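Local structure of putative alkaline phosphatase (4F1U) at residues T9-L14 and A26-V31; G61-L66 and G292-I297. The protein binds phosphate and, as a PstS-family solute-binding protein, probably delivers it to an ABC transporter for import. All coordinates share one frame; numbering follows the deposited sequence.

Interaction 1 (T9-L14 and A26-V31); sequences TLPQAL and AQYIGV. With PI (hydrogenphosphate ion), chain B.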
loop_
_atom_site.group_PDB
_atom_site.type_symbol
_atom_site.label_atom_id
_atom_site.label_comp_id
_atom_site.label_asym_id
_atom_site.label_seq_id
_atom_site.Cartn_x
_atom_site.Cartn_y
_atom_site.Cartn_z
ATOM N N THR A 9 2.289 -6.959 1.874
ATOM C CA THR A 9 3.697 -7.213 1.669
ATOM C C THR A 9 4.479 -5.949 1.244
ATOM O O THR A 9 5.674 -5.870 1.501
ATOM C CB THR A 9 3.988 -8.352 0.678
ATOM O OG1 THR A 9 3.620 -8.003 -0.655
ATOM C CG2 THR A 9 3.260 -9.645 1.094
ATOM N N LEU A 10 3.807 -4.976 0.608
ATOM C CA LEU A 10 4.518 -3.777 0.165
ATOM C C LEU A 10 5.396 -3.160 1.280
ATOM O O LEU A 10 6.555 -2.847 0.978
ATOM C CB LEU A 10 3.528 -2.804 -0.500
ATOM C CG LEU A 10 4.051 -1.398 -0.824
ATOM C CD1 LEU A 10 3.301 -0.828 -2.024
ATOM C CD2 LEU A 10 3.906 -0.440 0.369
ATOM N N PRO A 11 4.887 -3.025 2.508
ATOM C CA PRO A 11 5.653 -2.437 3.610
ATOM C C PRO A 11 6.239 -3.471 4.570
ATOM O O PRO A 11 6.695 -3.099 5.668
ATOM C CB PRO A 11 4.594 -1.621 4.344
ATOM C CG PRO A 11 3.381 -2.498 4.283
ATOM C CD PRO A 11 3.453 -3.148 2.893
ATOM N N GLN A 12 6.241 -4.738 4.214
ATOM C CA GLN A 12 6.623 -5.713 5.255
ATOM C C GLN A 12 8.059 -5.545 5.705
ATOM O O GLN A 12 8.323 -5.791 6.894
ATOM C CB GLN A 12 6.403 -7.145 4.748
ATOM C CG GLN A 12 7.425 -7.600 3.737
ATOM C CD GLN A 12 7.168 -8.996 3.240
ATOM O OE1 GLN A 12 6.034 -9.468 3.111
ATOM N NE2 GLN A 12 8.263 -9.707 3.027
ATOM N N ALA A 13 8.998 -5.157 4.846
ATOM C CA ALA A 13 10.372 -4.995 5.286
ATOM C C ALA A 13 10.503 -3.796 6.248
ATOM O O ALA A 13 11.383 -3.788 7.128
ATOM C CB ALA A 13 11.335 -4.905 4.139
ATOM N N LEU A 14 9.647 -2.791 6.107
ATOM C CA LEU A 14 9.614 -1.716 7.068
ATOM C C LEU A 14 9.167 -2.256 8.431
ATOM O O LEU A 14 9.846 -2.021 9.449
ATOM C CB LEU A 14 8.672 -0.584 6.613
ATOM C CG LEU A 14 8.346 0.461 7.660
ATOM C CD1 LEU A 14 9.593 1.209 8.121
ATOM C CD2 LEU A 14 7.279 1.431 7.125
ATOM N N ALA A 26 4.518 -9.037 18.040
ATOM C CA ALA A 26 5.109 -10.154 17.290
ATOM C C ALA A 26 5.612 -9.631 15.949
ATOM O O ALA A 26 5.128 -8.619 15.422
ATOM C CB ALA A 26 4.068 -11.227 17.053
ATOM N N GLN A 27 6.574 -10.332 15.360
ATOM C CA GLN A 27 7.064 -9.887 14.063
ATOM C C GLN A 27 5.922 -9.947 13.049
ATOM O O GLN A 27 5.087 -10.838 13.001
ATOM C CB GLN A 27 8.282 -10.722 13.633
ATOM C CG GLN A 27 9.514 -10.646 14.574
ATOM C CD GLN A 27 9.995 -9.197 14.698
ATOM O OE1 GLN A 27 10.396 -8.575 13.690
ATOM N NE2 GLN A 27 9.930 -8.639 15.888
ATOM N N TYR A 28 5.933 -8.927 12.185
ATOM C CA TYR A 28 4.900 -8.750 11.157
ATOM C C TYR A 28 4.947 -9.901 10.151
ATOM O O TYR A 28 6.033 -10.318 9.707
ATOM C CB TYR A 28 5.175 -7.459 10.443
ATOM C CG TYR A 28 4.186 -7.053 9.381
ATOM C CD1 TYR A 28 3.010 -6.408 9.713
ATOM C CD2 TYR A 28 4.429 -7.290 8.031
ATOM C CE1 TYR A 28 2.108 -5.992 8.755
ATOM C CE2 TYR A 28 3.530 -6.884 7.048
ATOM C CZ TYR A 28 2.374 -6.230 7.422
ATOM O OH TYR A 28 1.487 -5.760 6.480
ATOM N N ILE A 29 3.774 -10.353 9.725
ATOM C CA ILE A 29 3.635 -11.466 8.787
ATOM C C ILE A 29 3.049 -10.957 7.457
ATOM O O ILE A 29 1.903 -10.521 7.405
ATOM C CB ILE A 29 2.777 -12.571 9.378
ATOM C CG1 ILE A 29 3.386 -13.131 10.666
ATOM C CG2 ILE A 29 2.587 -13.690 8.351
ATOM C CD1 ILE A 29 2.474 -13.951 11.515
ATOM N N GLY A 30 3.840 -10.984 6.404
ATOM C CA GLY A 30 3.399 -10.523 5.093
ATOM C C GLY A 30 2.658 -11.589 4.337
ATOM O O GLY A 30 3.252 -12.609 3.994
ATOM N N VAL A 31 1.380 -11.344 4.036
ATOM C CA VAL A 31 0.496 -12.271 3.352
ATOM C C VAL A 31 -0.358 -11.601 2.269
ATOM O O VAL A 31 -1.110 -12.331 1.611
ATOM C CB VAL A 31 -0.444 -13.004 4.328
ATOM C CG1 VAL A 31 0.354 -14.006 5.158
ATOM C CG2 VAL A 31 -1.183 -12.019 5.238
HETATM P P PI B . 0.285 -6.053 -0.938
HETATM O O1 PI B . 1.017 -7.334 -0.563
HETATM O O2 PI B . -1.191 -6.119 -0.534
HETATM O O3 PI B . 0.412 -5.758 -2.453
HETATM O O4 PI B . 0.976 -4.900 -0.149
HETATM O O HOH W 1 5.786 -12.350 2.823
#
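T9 and Q12 pack against Y28 and G30 in a mostly buried apolar contact, where the turn and first helix after strand 5-7 meet the neighbouring parallel strand 29-30. Methyl CG2 of T9 rests 3.8 Å from G30 C, while Q12 CB meets the edge of the Y28 ring near its plane, 3.7 Å from CE2. The segments share no direct hydrogen bond. In the Q12 conformer described here, a water instead donates to Q12 OE1 (2.9 Å) and to G30 O (2.8 Å), and Q192 takes up the amide nitrogen of Q12. The ring is anchored from its far end, because Y28 OH bonds to A8 O. At T9, chi1 of 68° turns OG1 onto the phosphate, where it donates to O1 at 2.7 Å, while CG2 still reaches G30, near the same phosphate oxygen. T9 N donates to phosphate O1 at 2.8 Å, a fairly straight bond (160°). L10 N donates to phosphate O4 at 2.9 Å. A type I turn from T9 to Q12 presents these amides. The whole is a beta-alpha-beta unit whose strand-to-helix turn forms part of a phosphate site, as in periplasmic binding proteins.

Interaction 2 (G61-L66 and G292-I297); sequences GSDSKL and GFTNLI. With PI (hydrogenphosphate ion), chain B.
Residues G61-S62 and N295-L296 run antiparallel as adjacent strands. G61 faces L296 in a non-hydrogen-bonded pair with CA atoms 4.7 Å apart, and S62 with N295 forms the hydrogen-bonded pair. The latter carries two backbone bonds: S62 N to N295 O at 3.0 Å and N295 N to S62 O at 2.8 Å. Past S62 the chain leaves the strand, and D63 and T294 then lie side by side, pointing the same way. T294 OG1 donates to D63 OD1 at 2.6 Å, meeting it on the anti side and 21° out of the carboxylate plane. Strand 291-299 is the antiparallel member of the mixed sheet, inserted between 59-62 and 85-94, and the resulting strand order 2-1-3-5-4 is that of class II periplasmic binding proteins. Just past the C-terminal end of strand 59-62, D63 OD2 lies 2.5 Å from phosphate O4, close enough that one of the two acid groups probably holds a proton between them. CG of D63 is almost eclipsed with its backbone N (chi1 6°), an unusual torsion that sets one carboxylate oxygen on T294 and the other on the ligand; S33 bonds D63 N as well as the phosphate. Within 61-66, S62 OG donates to S64 O at 2.7 Å, on a lone pair in the carbonyl plane. On the S62 face, I297 CD1 meets L66 CD1 tip to tip at 4.0 Å and S62 CB at 4.1 Å, with F40 of helix 33-42 also against I297.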
loop_
_atom_site.group_PDB
_atom_site.type_symbol
_atom_site.label_atom_id
_atom_site.label_comp_id
_atom_site.label_asym_id
_atom_site.label_seq_id
_atom_site.Cartn_x
_atom_site.Cartn_y
_atom_site.Cartn_z
ATOM N N GLY A 61 -1.630 -4.524 8.300
ATOM C CA GLY A 61 -1.176 -3.601 7.287
ATOM C C GLY A 61 -1.948 -3.841 6.010
ATOM O O GLY A 61 -2.190 -4.977 5.608
ATOM N N SER A 62 -2.362 -2.746 5.334
ATOM C CA SER A 62 -3.077 -2.890 4.076
ATOM C C SER A 62 -2.814 -1.659 3.211
ATOM O O SER A 62 -2.902 -0.540 3.708
ATOM C CB SER A 62 -4.579 -3.005 4.306
ATOM O OG SER A 62 -5.225 -3.230 3.078
ATOM N N ASP A 63 -2.537 -1.884 1.921
ATOM C CA ASP A 63 -2.534 -0.801 0.949
ATOM C C ASP A 63 -3.823 -0.829 0.103
ATOM O O ASP A 63 -3.924 -0.115 -0.894
ATOM C CB ASP A 63 -1.256 -0.692 0.124
ATOM C CG ASP A 63 -0.311 -1.810 0.369
ATOM O OD1 ASP A 63 0.643 -1.678 1.171
ATOM O OD2 ASP A 63 -0.511 -2.892 -0.247
ATOM N N SER A 64 -4.792 -1.647 0.484
ATOM C CA SER A 64 -6.141 -1.645 -0.021
ATOM C C SER A 64 -7.074 -1.043 1.025
ATOM O O SER A 64 -7.109 -1.482 2.173
ATOM C CB SER A 64 -6.618 -3.069 -0.320
ATOM O OG SER A 64 -7.993 -3.124 -0.592
ATOM N N LYS A 65 -7.857 -0.032 0.656
ATOM C CA LYS A 65 -8.774 0.537 1.632
ATOM C C LYS A 65 -9.863 -0.464 1.971
ATOM O O LYS A 65 -10.264 -1.329 1.172
ATOM C CB LYS A 65 -9.443 1.813 1.117
ATOM C CG LYS A 65 -8.554 2.966 0.984
ATOM C CD LYS A 65 -9.124 4.307 0.678
ATOM C CE LYS A 65 -10.234 4.771 1.565
ATOM N NZ LYS A 65 -10.521 6.262 1.391
ATOM N N LEU A 66 -10.402 -0.299 3.158
ATOM C CA LEU A 66 -11.593 -1.062 3.556
ATOM C C LEU A 66 -12.770 -0.631 2.690
ATOM O O LEU A 66 -13.020 0.554 2.527
ATOM C CB LEU A 66 -11.869 -0.818 5.040
ATOM C CG LEU A 66 -10.865 -1.497 5.975
ATOM C CD1 LEU A 66 -10.864 -0.845 7.342
ATOM C CD2 LEU A 66 -11.192 -2.979 6.109
ATOM N N GLY A 292 0.761 6.555 -3.645
ATOM C CA GLY A 292 -0.386 6.487 -2.757
ATOM C C GLY A 292 0.067 6.196 -1.340
ATOM O O GLY A 292 1.229 6.405 -1.014
ATOM N N PHE A 293 -0.867 5.741 -0.520
ATOM C CA PHE A 293 -0.588 5.449 0.876
ATOM C C PHE A 293 -0.755 3.954 1.150
ATOM O O PHE A 293 -1.576 3.268 0.577
ATOM C CB PHE A 293 -1.539 6.220 1.815
ATOM C CG PHE A 293 -1.218 7.717 1.777
ATOM C CD1 PHE A 293 -1.859 8.539 0.847
ATOM C CD2 PHE A 293 -0.273 8.256 2.616
ATOM C CE1 PHE A 293 -1.538 9.907 0.791
ATOM C CE2 PHE A 293 0.024 9.622 2.579
ATOM C CZ PHE A 293 -0.599 10.433 1.652
ATOM N N THR A 294 0.062 3.485 2.111
ATOM C CA THR A 294 -0.162 2.190 2.743
ATOM C C THR A 294 -0.577 2.486 4.207
ATOM O O THR A 294 -0.112 3.465 4.775
ATOM C CB THR A 294 1.044 1.262 2.616
ATOM O OG1 THR A 294 0.698 -0.007 3.182
ATOM C CG2 THR A 294 2.274 1.783 3.265
ATOM N N ASN A 295 -1.453 1.625 4.734
ATOM C CA ASN A 295 -2.265 1.964 5.902
ATOM C C ASN A 295 -2.155 0.895 6.981
ATOM O O ASN A 295 -1.697 -0.236 6.771
ATOM C CB ASN A 295 -3.723 2.092 5.472
ATOM C CG ASN A 295 -3.819 2.924 4.209
ATOM O OD1 ASN A 295 -3.272 4.024 4.118
ATOM N ND2 ASN A 295 -4.501 2.368 3.226
ATOM N N LEU A 296 -2.677 1.256 8.141
ATOM C CA LEU A 296 -2.738 0.383 9.298
ATOM C C LEU A 296 -4.183 0.306 9.771
ATOM O O LEU A 296 -4.881 1.327 9.790
ATOM C CB LEU A 296 -1.877 0.946 10.413
ATOM C CG LEU A 296 -0.398 0.944 10.086
ATOM C CD1 LEU A 296 0.362 1.874 11.011
ATOM C CD2 LEU A 296 0.149 -0.463 10.173
ATOM N N ILE A 297 -4.594 -0.887 10.191
ATOM C CA ILE A 297 -5.920 -1.168 10.700
ATOM C C ILE A 297 -5.748 -1.735 12.101
ATOM O O ILE A 297 -5.086 -2.746 12.302
ATOM C CB ILE A 297 -6.677 -2.144 9.805
ATOM C CG1 ILE A 297 -6.836 -1.591 8.377
ATOM C CG2 ILE A 297 -8.060 -2.484 10.410
ATOM C CD1 ILE A 297 -7.261 -2.610 7.347
HETATM P P PI B . 0.285 -6.053 -0.938
HETATM O O1 PI B . 1.017 -7.334 -0.563
HETATM O O2 PI B . -1.191 -6.119 -0.534
HETATM O O3 PI B . 0.412 -5.758 -2.453
HETATM O O4 PI B . 0.976 -4.900 -0.149
#

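Overall arrangement
From the N terminus, strand 5-7 runs into 9-14, and interaction 1 closes a short loop of 11 residues when 26-31 returns beside it. The chain then passes helix 33-42, and interaction 2 opens at the end of strand 59-62, so the two contacts follow in series and neither encloses the other. Interaction 2 spans 225 residues, an excursion that includes the second, four-stranded sheet and the phosphate ligands R142, S146, G147 and T148; strand 291-299 brings the chain back to the first sheet. The centres of the two contacts are about 13 Å apart, yet they touch: L10 CB is 3.5 Å from D63 OD1, and Y28 OH 3.5 Å from G61 CA. Both end on one phosphate.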